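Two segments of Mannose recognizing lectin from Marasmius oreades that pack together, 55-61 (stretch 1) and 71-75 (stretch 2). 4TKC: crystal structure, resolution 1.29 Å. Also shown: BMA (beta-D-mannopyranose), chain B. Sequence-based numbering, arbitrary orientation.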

ATOM      1  N   GLY A  55     -11.859  -4.497  16.661  1.00 17.54           N
ATOM      2  CA  GLY A  55     -11.400  -5.351  17.734  1.00 20.44           C
ATOM      3  C   GLY A  55     -10.358  -6.397  17.353  1.00 19.27           C
ATOM      4  O   GLY A  55     -10.032  -7.257  18.164  1.00 21.42           O
ATOM      5  N   LYS A  56     -10.071  -6.492  16.061  1.00 18.16           N
ATOM      6  CA  LYS A  56      -9.155  -7.547  15.591  1.00 19.09           C
ATOM      7  C   LYS A  56      -7.690  -7.160  15.330  1.00 15.92           C
ATOM      8  O   LYS A  56      -6.928  -7.991  14.840  1.00 18.54           O
ATOM      9  CB  LYS A  56      -9.777  -8.238  14.360  1.00 17.85           C
ATOM     10  CG  LYS A  56     -11.192  -8.737  14.653  1.00 16.21           C
ATOM     11  CD  LYS A  56     -11.738  -9.666  13.580  1.00 20.04           C
ATOM     12  CE  LYS A  56     -11.064 -11.030  13.573  1.00 26.46           C
ATOM     13  NZ  LYS A  56     -11.684 -11.991  12.612  1.00 38.96           N
ATOM     14  N   ASN A  57      -7.284  -5.969  15.766  1.00 15.69           N
ATOM     15  CA  ASN A  57      -5.860  -5.564  15.640  1.00 15.84           C
ATOM     16  C   ASN A  57      -5.393  -5.614  14.186  1.00 16.58           C
ATOM     17  O   ASN A  57      -4.251  -6.038  13.895  1.00 17.18           O
ATOM     18  CB  ASN A  57      -4.953  -6.408  16.528  1.00 16.00           C
ATOM     19  CG  ASN A  57      -3.653  -5.716  16.826  1.00 20.09           C
ATOM     20  OD1 ASN A  57      -3.612  -4.504  17.069  1.00 19.57           O
ATOM     21  ND2 ASN A  57      -2.571  -6.475  16.749  1.00 20.21           N
ATOM     22  N   ALA A  58      -6.231  -5.145  13.261  1.00 17.19           N
ATOM     23  CA  ALA A  58      -5.835  -5.039  11.868  1.00 16.53           C
ATOM     24  C   ALA A  58      -4.627  -4.117  11.704  1.00 14.52           C
ATOM     25  O   ALA A  58      -4.572  -3.032  12.312  1.00 17.19           O
ATOM     26  CB  ALA A  58      -6.969  -4.535  11.021  1.00 17.73           C
ATOM     27  N   SER A  59      -3.645  -4.596  10.919  1.00 14.86           N
ATOM     28  CA  SER A  59      -2.511  -3.791  10.508  1.00 15.65           C
ATOM     29  C   SER A  59      -2.707  -3.178   9.113  1.00 14.51           C
ATOM     30  O   SER A  59      -2.261  -2.057   8.835  1.00 16.13           O
ATOM     31  CB  SER A  59      -1.277  -4.676  10.522  1.00 16.59           C
ATOM     32  OG  SER A  59      -0.105  -4.004  10.132  1.00 17.00           O
ATOM     33  N   PHE A  60      -3.300  -3.935   8.203  1.00 14.14           N
ATOM     34  CA  PHE A  60      -3.454  -3.428   6.849  1.00 13.89           C
ATOM     35  C   PHE A  60      -4.583  -4.194   6.124  1.00 13.52           C
ATOM     36  O   PHE A  60      -4.891  -5.321   6.494  1.00 13.80           O
ATOM     37  CB  PHE A  60      -2.093  -3.453   6.069  1.00 13.78           C
ATOM     38  CG  PHE A  60      -1.549  -4.827   5.833  1.00 14.42           C
ATOM     39  CD1 PHE A  60      -0.634  -5.370   6.726  1.00 15.15           C
ATOM     40  CD2 PHE A  60      -1.801  -5.510   4.649  1.00 15.02           C
ATOM     41  CE1 PHE A  60      -0.092  -6.616   6.506  1.00 15.33           C
ATOM     42  CE2 PHE A  60      -1.247  -6.769   4.432  1.00 16.29           C
ATOM     43  CZ  PHE A  60      -0.400  -7.318   5.372  1.00 14.35           C
ATOM     44  N   VAL A  61      -5.046  -3.590   5.031  1.00 13.63           N
ATOM     45  CA  VAL A  61      -5.957  -4.204   4.070  1.00 13.54           C
ATOM     46  C   VAL A  61      -5.278  -4.274   2.698  1.00 13.24           C
ATOM     47  O   VAL A  61      -4.672  -3.293   2.272  1.00 15.31           O
ATOM     48  CB  VAL A  61      -7.241  -3.346   3.967  1.00 15.84           C
ATOM     49  CG1 VAL A  61      -8.113  -3.727   2.775  1.00 17.00           C
ATOM     50  CG2 VAL A  61      -8.069  -3.477   5.237  1.00 15.91           C
ATOM     51  N   GLY A  71      -8.024  -8.190   5.149  1.00 13.52           N
ATOM     52  CA  GLY A  71      -7.419  -7.453   6.254  1.00 13.64           C
ATOM     53  C   GLY A  71      -6.554  -8.415   7.068  1.00 14.42           C
ATOM     54  O   GLY A  71      -6.897  -9.594   7.239  1.00 16.36           O
ATOM     55  N   TYR A  72      -5.328  -7.954   7.392  1.00 14.14           N
ATOM     56  CA  TYR A  72      -4.331  -8.766   8.118  1.00 15.14           C
ATOM     57  C   TYR A  72      -3.911  -8.101   9.411  1.00 14.66           C
ATOM     58  O   TYR A  72      -3.792  -6.881   9.471  1.00 15.82           O
ATOM     59  CB  TYR A  72      -3.088  -9.030   7.252  1.00 14.25           C
ATOM     60  CG  TYR A  72      -3.288  -9.941   6.069  1.00 15.62           C
ATOM     61  CD1 TYR A  72      -3.235 -11.309   6.213  1.00 15.10           C
ATOM     62  CD2 TYR A  72      -3.508  -9.434   4.780  1.00 16.51           C
ATOM     63  CE1 TYR A  72      -3.441 -12.158   5.142  1.00 15.66           C
ATOM     64  CE2 TYR A  72      -3.698 -10.276   3.700  1.00 14.93           C
ATOM     65  CZ  TYR A  72      -3.637 -11.639   3.868  1.00 14.89           C
ATOM     66  OH  TYR A  72      -3.884 -12.484   2.837  1.00 16.15           O
ATOM     67  N   ASP A  73      -3.621  -8.901  10.429  1.00 13.86           N
ATOM     68  CA  ASP A  73      -2.999  -8.365  11.652  1.00 14.83           C
ATOM     69  C   ASP A  73      -1.453  -8.203  11.389  1.00 13.42           C
ATOM     70  O   ASP A  73      -0.957  -8.522  10.284  1.00 15.47           O
ATOM     71  CB  ASP A  73      -3.322  -9.244  12.878  1.00 14.70           C
ATOM     72  CG  ASP A  73      -2.307 -10.378  13.090  1.00 16.04           C
ATOM     73  OD1 ASP A  73      -1.777 -10.889  12.084  1.00 15.51           O
ATOM     74  OD2 ASP A  73      -2.160 -10.783  14.250  1.00 17.18           O
ATOM     75  N   PRO A  74      -0.692  -7.681  12.374  1.00 16.16           N
ATOM     76  CA  PRO A  74       0.762  -7.466  12.110  1.00 17.13           C
ATOM     77  C   PRO A  74       1.514  -8.760  11.911  1.00 17.70           C
ATOM     78  O   PRO A  74       2.691  -8.691  11.525  1.00 22.28           O
ATOM     79  CB  PRO A  74       1.254  -6.755  13.370  1.00 17.46           C
ATOM     80  CG  PRO A  74       0.026  -6.185  14.015  1.00 15.05           C
ATOM     81  CD  PRO A  74      -1.083  -7.131  13.683  1.00 15.26           C
ATOM     82  N   ASN A  75       0.951  -9.905  12.228  1.00 17.98           N
ATOM     83  CA  ASN A  75       1.593 -11.197  12.135  1.00 21.89           C
ATOM     84  C   ASN A  75       1.248 -11.911  10.828  1.00 21.68           C
ATOM     85  O   ASN A  75       1.629 -13.051  10.644  1.00 25.55           O
ATOM     86  CB  ASN A  75       1.201 -12.079  13.339  1.00 19.37           C
ATOM     87  CG  ASN A  75       1.642 -11.492  14.660  1.00 21.51           C
ATOM     88  OD1 ASN A  75       2.829 -11.561  15.006  1.00 28.77           O
ATOM     89  ND2 ASN A  75       0.683 -10.921  15.416  1.00 20.92           N
TER
HETATM   90  C1  BMA B 201      -7.100 -17.108   0.812  1.00 28.12           C
HETATM   91  C2  BMA B 201      -6.140 -16.139   0.130  1.00 23.92           C
HETATM   92  C3  BMA B 201      -5.150 -15.680   1.187  1.00 26.76           C
HETATM   93  C4  BMA B 201      -5.874 -15.104   2.416  1.00 30.71           C
HETATM   94  C5  BMA B 201      -6.916 -16.082   2.969  1.00 31.78           C
HETATM   95  C6  BMA B 201      -7.632 -15.479   4.178  1.00 32.79           C
HETATM   96  O1  BMA B 201      -7.993 -17.548  -0.216  1.00 29.53           O
HETATM   97  O2  BMA B 201      -6.854 -15.054  -0.477  1.00 25.95           O
HETATM   98  O3  BMA B 201      -4.269 -14.731   0.581  1.00 26.37           O
HETATM   99  O4  BMA B 201      -4.940 -14.800   3.454  1.00 31.00           O
HETATM  100  O5  BMA B 201      -7.786 -16.429   1.883  1.00 40.78           O
HETATM  101  O6  BMA B 201      -9.055 -15.686   4.175  1.00 44.55           O
HETATM  102  O   HOH W   1      -2.449  -9.274  16.454  1.00 21.27           O

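The two stretches meet as the end of an antiparallel strand pairing, held by three backbone hydrogen bonds and an aromatic pair on one face of the strands, and extended beyond them by a proline contact and a water bridge. F60 and Y72 form the hydrogen-bonded pair of the ladder: Y72 N donates to F60 O (2.8 Å, nearly linear at 171°), and F60 N donates to Y72 O (3.2 Å). The same carbonyl also receives the shorter bond from S59 N to Y72 O (2.7 Å), so two successive amides converge on one acceptor where the first stretch enters its strand. V61 and G71 follow as the non-hydrogen-bonded pair, their CA atoms 4.2 Å apart. Here G71 CA lies 3.3 Å from F60 O in a CA-H...O contact, and V61 CG2 approaches G71 CA at 4.2 Å.

F60 and Y72 project from the same face of the sheet, which brings their side chains together. The rings are oblique, with planes at 32° and centroids 5.4 Å apart; F60 CE2 comes within 3.5 Å of Y72 CD2, while Y72 CB sits over a face of the F60 ring, 4.0 Å from its centroid. At its far end, Y72 OH shares a 2.6 Å hydrogen bond with O4 of the bound mannose, in keeping with a mannose-recognizing lectin.

Beyond the strands, the loops meet through backbone and side-chain contacts around P74 and D73. N57 O accepts a CA-H...O contact from D73 CA (3.5 Å) and lies 3.4 Å from P74 CD, and S59 CB packs 4.0 Å from P74 CD. A water links the two loops, accepting from N57 ND2 (2.8 Å) and donating to D73 OD2 (2.7 Å). That same carboxylate oxygen, D73 OD2, accepts from N75 ND2 at 3.1 Å, linking the water-bridged aspartate to N75 within its own stretch.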